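Local coordinates for glycoside transferase (Listeria monocytogenes, PDB 6R2M), which probably hydrolyses glycosidic bonds of exopolysaccharide outside the cell, and may have transferase activity, at residues S74-E77 and K78-T82; H47-A50 and E51-G54; S66-F69 and Q70-V73; A99-D102 and D103-T107. One frame throughout, in Å; residues are numbered along the deposited sequence.

The four local contacts show how the same helical hydrogen bonding is combined with different side-chain chemistry. Contacts 1 and 3 share helix 66-79, and both centres lie about 19 Å from the centre of the chain; contact 1 is partly buried, contact 3 largely so. Contact 2 opens helix 50-62 and contact 4 opens helix 100-116, their centres about 11 and 8 Å from the chain's centre, and both are largely buried. Contact 3 carries a lysine-glutamate bridge at its outer side, whereas contact 4 sets its aspartate-arginine pair among bound waters and against Glu51 of contact 2. Phe80 of contact 1 also packs on the backbone of contact 2.

Contact 1: residues S74-E77 and K78-T82; sequences SHLE and KNFIT
The carbonyl oxygen of His75 is gripped twice by one residue, Asn79. Its backbone N bonds to His75 O at 3.0 Å, and its side-chain ND2 reaches the same oxygen at 3.1 Å. The amide nitrogen lies in the carbonyl plane and uses a lone pair of His75 O, while the backbone donor is tilted from that plane. With chi1 at -63°, CG of Asn79 sits beside its own backbone N, which turns the amide back along the helix. Water 1 then joins ND2 of Asn79 to His75 ND1, which it meets in the plane of the imidazole at 2.7 Å. This is the C-terminal turn of helix 66-79, where the bonding pattern slips by one residue: Leu76 O takes the ordinary four-residue bond from Phe80 N. A five-residue bond from Ile81 N reaches Leu76 O as well, at 3.1 Å. The side chains of Phe80 and Ile81 flank this twice-bonded carbonyl and pack on Leu76. CD1 of Leu76 touches CB of Phe80 at 3.8 Å, the two chains crossing at about a right angle, and CD1 of Ile81 packs on CG of Leu76. Met125 of helix 120-136 lies against both Leu76 and Ile81, and Ile53 of helix 50-62 against Leu76 and Phe80. The Phe80 ring turns its CD1 edge to His75 O, in plane. Water 2 donates to Ile81 O at 2.9 Å and only weakly to Glu77 O.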
# COMPACT_ATOMS: atom_id res chain seq x y z
N SER A 74 -15.20 2.36 -12.49
CA SER A 74 -15.84 1.55 -13.53
C SER A 74 -14.97 0.38 -13.94
O SER A 74 -15.46 -0.74 -14.10
CB SER A 74 -16.18 2.42 -14.74
OG SER A 74 -17.31 3.23 -14.45
N HIS A 75 -13.66 0.62 -14.14
CA HIS A 75 -12.76 -0.49 -14.46
C HIS A 75 -12.69 -1.48 -13.32
O HIS A 75 -12.61 -2.70 -13.54
CB HIS A 75 -11.36 0.03 -14.78
CG HIS A 75 -11.25 0.75 -16.09
ND1 HIS A 75 -11.68 0.21 -17.28
CD2 HIS A 75 -10.75 1.98 -16.38
CE1 HIS A 75 -11.46 1.08 -18.25
NE2 HIS A 75 -10.90 2.16 -17.74
N LEU A 76 -12.70 -0.98 -12.09
CA LEU A 76 -12.72 -1.87 -10.93
C LEU A 76 -13.95 -2.77 -10.95
O LEU A 76 -13.86 -3.98 -10.74
CB LEU A 76 -12.66 -1.03 -9.65
CG LEU A 76 -12.47 -1.79 -8.35
CD1 LEU A 76 -11.04 -2.33 -8.28
CD2 LEU A 76 -12.78 -0.87 -7.17
N GLU A 77 -15.12 -2.18 -11.21
CA GLU A 77 -16.36 -2.95 -11.18
C GLU A 77 -16.40 -3.98 -12.29
O GLU A 77 -16.90 -5.09 -12.09
CB GLU A 77 -17.56 -2.01 -11.27
CG GLU A 77 -17.75 -1.18 -10.03
CD GLU A 77 -18.75 -0.07 -10.22
OE1 GLU A 77 -18.95 0.36 -11.38
OE2 GLU A 77 -19.33 0.38 -9.21
N LYS A 78 -15.88 -3.63 -13.46
CA LYS A 78 -16.01 -4.53 -14.60
C LYS A 78 -14.93 -5.60 -14.66
O LYS A 78 -15.16 -6.64 -15.29
CB LYS A 78 -16.02 -3.73 -15.90
CG LYS A 78 -17.14 -2.70 -15.93
CD LYS A 78 -17.73 -2.53 -17.32
CE LYS A 78 -18.27 -1.13 -17.52
NZ LYS A 78 -17.24 -0.26 -18.15
N ASN A 79 -13.78 -5.39 -14.02
CA ASN A 79 -12.67 -6.31 -14.19
C ASN A 79 -12.17 -6.94 -12.91
O ASN A 79 -11.50 -7.97 -12.99
CB ASN A 79 -11.48 -5.60 -14.86
CG ASN A 79 -11.80 -5.12 -16.26
OD1 ASN A 79 -11.70 -5.88 -17.22
ND2 ASN A 79 -12.22 -3.86 -16.39
N PHE A 80 -12.48 -6.38 -11.73
CA PHE A 80 -11.89 -6.86 -10.49
C PHE A 80 -12.91 -7.40 -9.50
O PHE A 80 -12.63 -8.38 -8.80
CB PHE A 80 -11.08 -5.76 -9.80
CG PHE A 80 -9.82 -5.36 -10.53
CD1 PHE A 80 -9.85 -4.39 -11.52
CD2 PHE A 80 -8.60 -5.93 -10.20
CE1 PHE A 80 -8.68 -4.00 -12.18
CE2 PHE A 80 -7.43 -5.55 -10.87
CZ PHE A 80 -7.48 -4.59 -11.85
N ILE A 81 -14.09 -6.80 -9.41
CA ILE A 81 -15.05 -7.15 -8.36
C ILE A 81 -15.92 -8.31 -8.83
O ILE A 81 -16.56 -8.24 -9.88
CB ILE A 81 -15.91 -5.95 -7.97
CG1 ILE A 81 -15.00 -4.84 -7.44
CG2 ILE A 81 -16.90 -6.38 -6.89
CD1 ILE A 81 -15.72 -3.55 -7.15
N THR A 82 -15.94 -9.38 -8.03
CA THR A 82 -16.77 -10.53 -8.36
C THR A 82 -18.23 -10.28 -8.00
O THR A 82 -18.58 -9.29 -7.34
CB THR A 82 -16.29 -11.78 -7.63
OG1 THR A 82 -16.56 -11.65 -6.23
CG2 THR A 82 -14.80 -11.99 -7.88
O HOH W 1 -13.11 -1.88 -18.17
O HOH W 2 -15.41 -8.12 -12.50

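Contact 2: residues H47-A50 and E51-G54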
# COMPACT_ATOMS: atom_id res chain seq x y z
N HIS A 47 1.09 -7.70 -15.45
CA HIS A 47 0.12 -7.95 -14.39
C HIS A 47 -0.72 -6.71 -14.19
O HIS A 47 -0.18 -5.60 -14.08
CB HIS A 47 0.81 -8.34 -13.09
CG HIS A 47 1.54 -9.64 -13.19
ND1 HIS A 47 0.88 -10.86 -13.11
CD2 HIS A 47 2.84 -9.92 -13.38
CE1 HIS A 47 1.77 -11.83 -13.23
NE2 HIS A 47 2.97 -11.29 -13.39
N TYR A 48 -2.04 -6.90 -14.13
CA TYR A 48 -3.01 -5.82 -13.94
C TYR A 48 -3.52 -5.93 -12.51
O TYR A 48 -4.51 -6.62 -12.24
CB TYR A 48 -4.13 -5.92 -14.97
CG TYR A 48 -3.59 -6.12 -16.36
CD1 TYR A 48 -2.97 -5.08 -17.04
CD2 TYR A 48 -3.66 -7.36 -16.98
CE1 TYR A 48 -2.45 -5.27 -18.32
CE2 TYR A 48 -3.15 -7.56 -18.25
CZ TYR A 48 -2.54 -6.51 -18.91
OH TYR A 48 -2.04 -6.71 -20.17
N LEU A 49 -2.85 -5.22 -11.60
CA LEU A 49 -2.94 -5.48 -10.17
C LEU A 49 -4.02 -4.63 -9.50
O LEU A 49 -4.18 -3.45 -9.81
CB LEU A 49 -1.60 -5.17 -9.49
CG LEU A 49 -0.40 -5.96 -10.03
CD1 LEU A 49 0.90 -5.35 -9.52
CD2 LEU A 49 -0.49 -7.40 -9.57
N ALA A 50 -4.77 -5.25 -8.56
CA ALA A 50 -5.65 -4.46 -7.71
C ALA A 50 -4.85 -3.42 -6.94
O ALA A 50 -5.37 -2.33 -6.62
CB ALA A 50 -6.43 -5.37 -6.75
N GLU A 51 -3.60 -3.74 -6.62
CA GLU A 51 -2.71 -2.81 -5.96
C GLU A 51 -2.54 -1.54 -6.79
O GLU A 51 -2.64 -0.42 -6.26
CB GLU A 51 -1.36 -3.50 -5.75
CG GLU A 51 -0.27 -2.63 -5.20
CD GLU A 51 1.01 -3.42 -5.09
OE1 GLU A 51 1.71 -3.56 -6.11
OE2 GLU A 51 1.30 -3.90 -3.99
N SER A 52 -2.31 -1.70 -8.09
CA SER A 52 -2.07 -0.54 -8.95
C SER A 52 -3.31 0.33 -9.09
O SER A 52 -3.22 1.56 -8.94
CB SER A 52 -1.57 -0.99 -10.32
OG SER A 52 -0.42 -1.78 -10.20
N ILE A 53 -4.47 -0.27 -9.38
CA ILE A 53 -5.67 0.55 -9.54
C ILE A 53 -6.02 1.23 -8.22
O ILE A 53 -6.43 2.39 -8.20
CB ILE A 53 -6.85 -0.26 -10.13
CG1 ILE A 53 -8.01 0.66 -10.51
CG2 ILE A 53 -7.34 -1.35 -9.17
CD1 ILE A 53 -9.12 -0.05 -11.31
N GLY A 54 -5.82 0.54 -7.09
CA GLY A 54 -6.10 1.17 -5.80
C GLY A 54 -5.18 2.34 -5.51
O GLY A 54 -5.61 3.36 -4.96
O HOH W 3 -0.81 -3.38 -12.48
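Leu49 and Ser52 meet at the start of helix 50-62, where CB of Leu49 lies 3.7 Å from Ser52 OG. Leu49 holds the N-cap position, yet its side chain has no acceptor to offer the first turn and instead runs beside Glu51, both chains pointing the same way, with CD1 of Leu49 3.9 Å from Glu51 OE1. The helical bonding begins at the backbone of Leu49: its O receives Ile53 N in a nearly straight bond of 3.2 Å, with a weak second approach from Ser52 N. Gly54 N follows on Ala50 O at 2.9 Å. That same oxygen is touched by a methyl group, because chi1 of -171° sends CG1 of Ile53 anti to the backbone N and leaves CG2 in the crowded position, 3.4 Å from Ala50 O.

Water 3 joins the polar groups. It accepts from Leu49 N at 2.9 Å and from Ser52 OG, and it donates to His47 O at 2.8 Å, tying the incoming loop to the first turn.

Further out, the loop and the first helical residue are held by backbone bonds, Tyr48 with Ala91 and Ala50 with Trp89, while His47 ND1 bonds to Glu90. Ile53 leans on Leu76 of helix 66-79, and Glu51 touches Asp102 and Arg105 of helix 100-116. The directions round the water imply that the Ser52 hydroxyl spends its proton on the solvent molecule, whereas one of the water's protons goes to the loop carbonyl of His47.

Contact 3: residues S66-F69 and Q70-V73; sequences SKTF and QEQV
Lys67 and Glu71 form an i to i+4 salt bridge on the first turns of helix 66-79, a common pairing along one side of an alpha helix. NZ of Lys67 meets OE2 of Glu71 at 3.0 Å, on the syn side of the carboxylate but 27° out of its plane. The lysine chain is extended to CE and bent only at chi4 (-66°), and this last bend brings the ammonium group to the carboxylate. Water 4 supports the pair from the other oxygen: it donates to Glu71 OE1 at 2.7 Å and to Thr68 OG1, and takes a weak bond from Lys67 NZ. Thr68 OG1 also bonds to Asp65, just ahead of the helix. Outside the turn, OE1 of Gln70 is bonded to the hydroxyl of Tyr122 and OG of Ser66 to the carbonyl of Lys13.

The backbone bonds are regular four-residue ones, from Gln70 N to Ser66 O at 2.9 Å through to Val73 N to Phe69 O, also 2.9 Å.

Apolar packing occupies the buried side. The Phe69 ring stacks edge-to-face with Tyr122 and rests on Met57 and Val61 of helix 50-62, while Leu110 of helix 100-116 touches both Phe69 and Val73. Within the turn, the Phe69 and Val73 side chains cross obliquely: one methyl, CG2 of Val73, sits 3.5 Å from Phe69 CE1 and 3.4 Å from Phe69 O.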
# COMPACT_ATOMS: atom_id res chain seq x y z
N SER A 66 -12.32 13.92 -9.86
CA SER A 66 -13.46 13.00 -9.74
C SER A 66 -13.73 12.24 -11.03
O SER A 66 -14.16 11.08 -10.98
CB SER A 66 -14.70 13.78 -9.30
OG SER A 66 -15.18 14.50 -10.42
N LYS A 67 -13.50 12.88 -12.17
CA LYS A 67 -13.78 12.21 -13.44
C LYS A 67 -12.88 10.99 -13.64
O LYS A 67 -13.37 9.90 -13.97
CB LYS A 67 -13.62 13.18 -14.60
CG LYS A 67 -13.64 12.52 -15.96
CD LYS A 67 -13.58 13.58 -17.06
CE LYS A 67 -13.44 12.95 -18.43
NZ LYS A 67 -12.13 12.24 -18.57
N THR A 68 -11.57 11.16 -13.45
CA THR A 68 -10.69 10.00 -13.61
C THR A 68 -10.93 8.98 -12.50
O THR A 68 -10.84 7.78 -12.75
CB THR A 68 -9.22 10.45 -13.67
OG1 THR A 68 -9.10 11.53 -14.61
CG2 THR A 68 -8.31 9.28 -14.14
N PHE A 69 -11.27 9.43 -11.29
CA PHE A 69 -11.58 8.49 -10.21
C PHE A 69 -12.75 7.59 -10.60
O PHE A 69 -12.69 6.37 -10.41
CB PHE A 69 -11.88 9.26 -8.91
CG PHE A 69 -12.04 8.35 -7.72
CD1 PHE A 69 -13.29 7.82 -7.42
CD2 PHE A 69 -10.95 7.98 -6.95
CE1 PHE A 69 -13.45 6.96 -6.34
CE2 PHE A 69 -11.10 7.10 -5.87
CZ PHE A 69 -12.35 6.59 -5.57
N GLN A 70 -13.84 8.17 -11.11
CA GLN A 70 -14.99 7.36 -11.49
C GLN A 70 -14.65 6.43 -12.65
O GLN A 70 -15.16 5.30 -12.70
CB GLN A 70 -16.18 8.26 -11.84
CG GLN A 70 -17.41 7.53 -12.41
CD GLN A 70 -17.94 6.45 -11.49
OE1 GLN A 70 -18.00 6.62 -10.28
NE2 GLN A 70 -18.35 5.33 -12.07
N GLU A 71 -13.78 6.86 -13.58
CA GLU A 71 -13.37 5.96 -14.65
C GLU A 71 -12.68 4.74 -14.08
O GLU A 71 -12.90 3.62 -14.55
CB GLU A 71 -12.44 6.69 -15.63
CG GLU A 71 -13.21 7.59 -16.58
CD GLU A 71 -12.33 8.60 -17.26
OE1 GLU A 71 -11.11 8.60 -16.99
OE2 GLU A 71 -12.86 9.39 -18.06
N GLN A 72 -11.87 4.94 -13.03
CA GLN A 72 -11.22 3.82 -12.37
C GLN A 72 -12.22 2.95 -11.63
O GLN A 72 -12.10 1.72 -11.65
CB GLN A 72 -10.14 4.33 -11.41
CG GLN A 72 -9.01 5.03 -12.16
CD GLN A 72 -8.43 4.15 -13.26
OE1 GLN A 72 -7.96 3.05 -13.00
NE2 GLN A 72 -8.46 4.64 -14.50
N VAL A 73 -13.21 3.55 -10.96
CA VAL A 73 -14.23 2.74 -10.28
C VAL A 73 -14.94 1.84 -11.28
O VAL A 73 -15.25 0.68 -10.99
CB VAL A 73 -15.23 3.63 -9.51
CG1 VAL A 73 -16.37 2.79 -8.92
CG2 VAL A 73 -14.54 4.37 -8.40
O HOH W 4 -9.69 10.87 -17.21

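Contact 4: residues A99-D102 and D103-T107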
# COMPACT_ATOMS: atom_id res chain seq x y z
N ALA A 99 -6.47 -9.96 -1.99
CA ALA A 99 -5.36 -9.72 -1.07
C ALA A 99 -5.83 -8.62 -0.14
O ALA A 99 -6.23 -7.55 -0.63
CB ALA A 99 -4.08 -9.30 -1.81
N ILE A 100 -5.86 -8.87 1.17
CA ILE A 100 -6.55 -7.92 2.04
C ILE A 100 -5.93 -6.53 1.96
O ILE A 100 -6.65 -5.53 2.06
CB ILE A 100 -6.63 -8.39 3.51
CG1 ILE A 100 -5.25 -8.53 4.16
CG2 ILE A 100 -7.50 -9.64 3.62
CD1 ILE A 100 -5.31 -8.96 5.65
N VAL A 101 -4.62 -6.44 1.75
CA VAL A 101 -3.96 -5.13 1.70
C VAL A 101 -4.54 -4.30 0.56
O VAL A 101 -4.71 -3.08 0.69
CB VAL A 101 -2.43 -5.30 1.58
CG1 VAL A 101 -2.01 -6.09 0.30
CG2 VAL A 101 -1.71 -3.96 1.70
N ASP A 102 -4.89 -4.95 -0.56
CA ASP A 102 -5.46 -4.24 -1.70
C ASP A 102 -6.92 -3.88 -1.49
O ASP A 102 -7.37 -2.82 -1.95
CB ASP A 102 -5.27 -5.08 -2.98
CG ASP A 102 -3.80 -5.33 -3.29
OD1 ASP A 102 -2.96 -4.46 -2.97
OD2 ASP A 102 -3.45 -6.41 -3.83
N ASP A 103 -7.67 -4.74 -0.77
CA ASP A 103 -9.04 -4.38 -0.41
C ASP A 103 -9.05 -3.16 0.49
O ASP A 103 -9.84 -2.24 0.29
CB ASP A 103 -9.74 -5.52 0.34
CG ASP A 103 -9.86 -6.78 -0.46
OD1 ASP A 103 -9.52 -6.80 -1.67
OD2 ASP A 103 -10.32 -7.78 0.15
N PHE A 104 -8.16 -3.16 1.50
CA PHE A 104 -8.05 -2.05 2.45
C PHE A 104 -7.75 -0.74 1.72
O PHE A 104 -8.35 0.30 2.01
CB PHE A 104 -6.94 -2.33 3.47
CG PHE A 104 -7.24 -3.42 4.46
CD1 PHE A 104 -8.54 -3.75 4.80
CD2 PHE A 104 -6.18 -4.10 5.05
CE1 PHE A 104 -8.78 -4.76 5.73
CE2 PHE A 104 -6.41 -5.10 5.97
CZ PHE A 104 -7.72 -5.43 6.31
N ARG A 105 -6.82 -0.79 0.78
CA ARG A 105 -6.44 0.42 0.06
C ARG A 105 -7.60 0.95 -0.77
O ARG A 105 -7.88 2.15 -0.76
CB ARG A 105 -5.23 0.15 -0.84
CG ARG A 105 -4.75 1.41 -1.53
CD ARG A 105 -3.61 1.11 -2.50
NE ARG A 105 -2.47 0.52 -1.81
CZ ARG A 105 -2.14 -0.76 -1.86
NH1 ARG A 105 -2.87 -1.64 -2.55
NH2 ARG A 105 -1.06 -1.19 -1.22
N ILE A 106 -8.31 0.06 -1.47
CA ILE A 106 -9.39 0.49 -2.35
C ILE A 106 -10.55 1.05 -1.54
O ILE A 106 -11.12 2.09 -1.87
CB ILE A 106 -9.82 -0.68 -3.25
CG1 ILE A 106 -8.78 -0.87 -4.36
CG2 ILE A 106 -11.20 -0.44 -3.87
CD1 ILE A 106 -8.83 -2.22 -5.08
N THR A 107 -10.93 0.35 -0.46
CA THR A 107 -12.06 0.83 0.34
C THR A 107 -11.71 2.13 1.03
O THR A 107 -12.56 3.02 1.11
CB THR A 107 -12.51 -0.22 1.36
OG1 THR A 107 -11.42 -0.60 2.22
CG2 THR A 107 -13.04 -1.44 0.64
O HOH W 5 -7.77 -7.76 -3.56
O HOH W 6 -5.44 -1.62 -3.88
O HOH W 7 -0.14 -3.96 -1.96
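Asp102 and Arg105 lie side by side and point the same way, three residues apart on one helical turn. NH1 of Arg105 donates to OD1 of Asp102 at 2.9 Å in a salt bridge. The donor meets the anti side of that oxygen, and although OD1 lies close to the guanidinium plane, the two flat groups are turned 42° against each other. Two waters lie at the guanidinium edge, in its plane: water 7 links NH2 of Arg105 to OD1 of Asp102, and water 6 accepts from NH1 and donates to Asp102 O, 3.0 Å from the water. Arg105 runs extended from the backbone and then bends at chi3 (-60°), which folds its head group back over the turn, with one face toward Val101 O. The turn begins helix 100-116, part of a helical fold consistent with the (alpha/alpha)6 barrel of family 8 glycoside hydrolases, and Leu55 and Glu58 of helix 50-62 touch Arg105. Phe104 is set quite differently: its ring lies face-on to Ile100 O, which stands 3.2 Å above the plane toward the rim. Ile100 runs alongside the ring, CD1 to CE2 of Phe104 at 4.0 Å, while Leu130 and Met168 pack against the aromatic from outside. At the N-cap, Ala99 O takes both Asp102 N, at 2.9 Å, and Asp103 N, at 3.2 Å; the Asp103 carboxylate bonds through OD2 to Thr133 and Asn98.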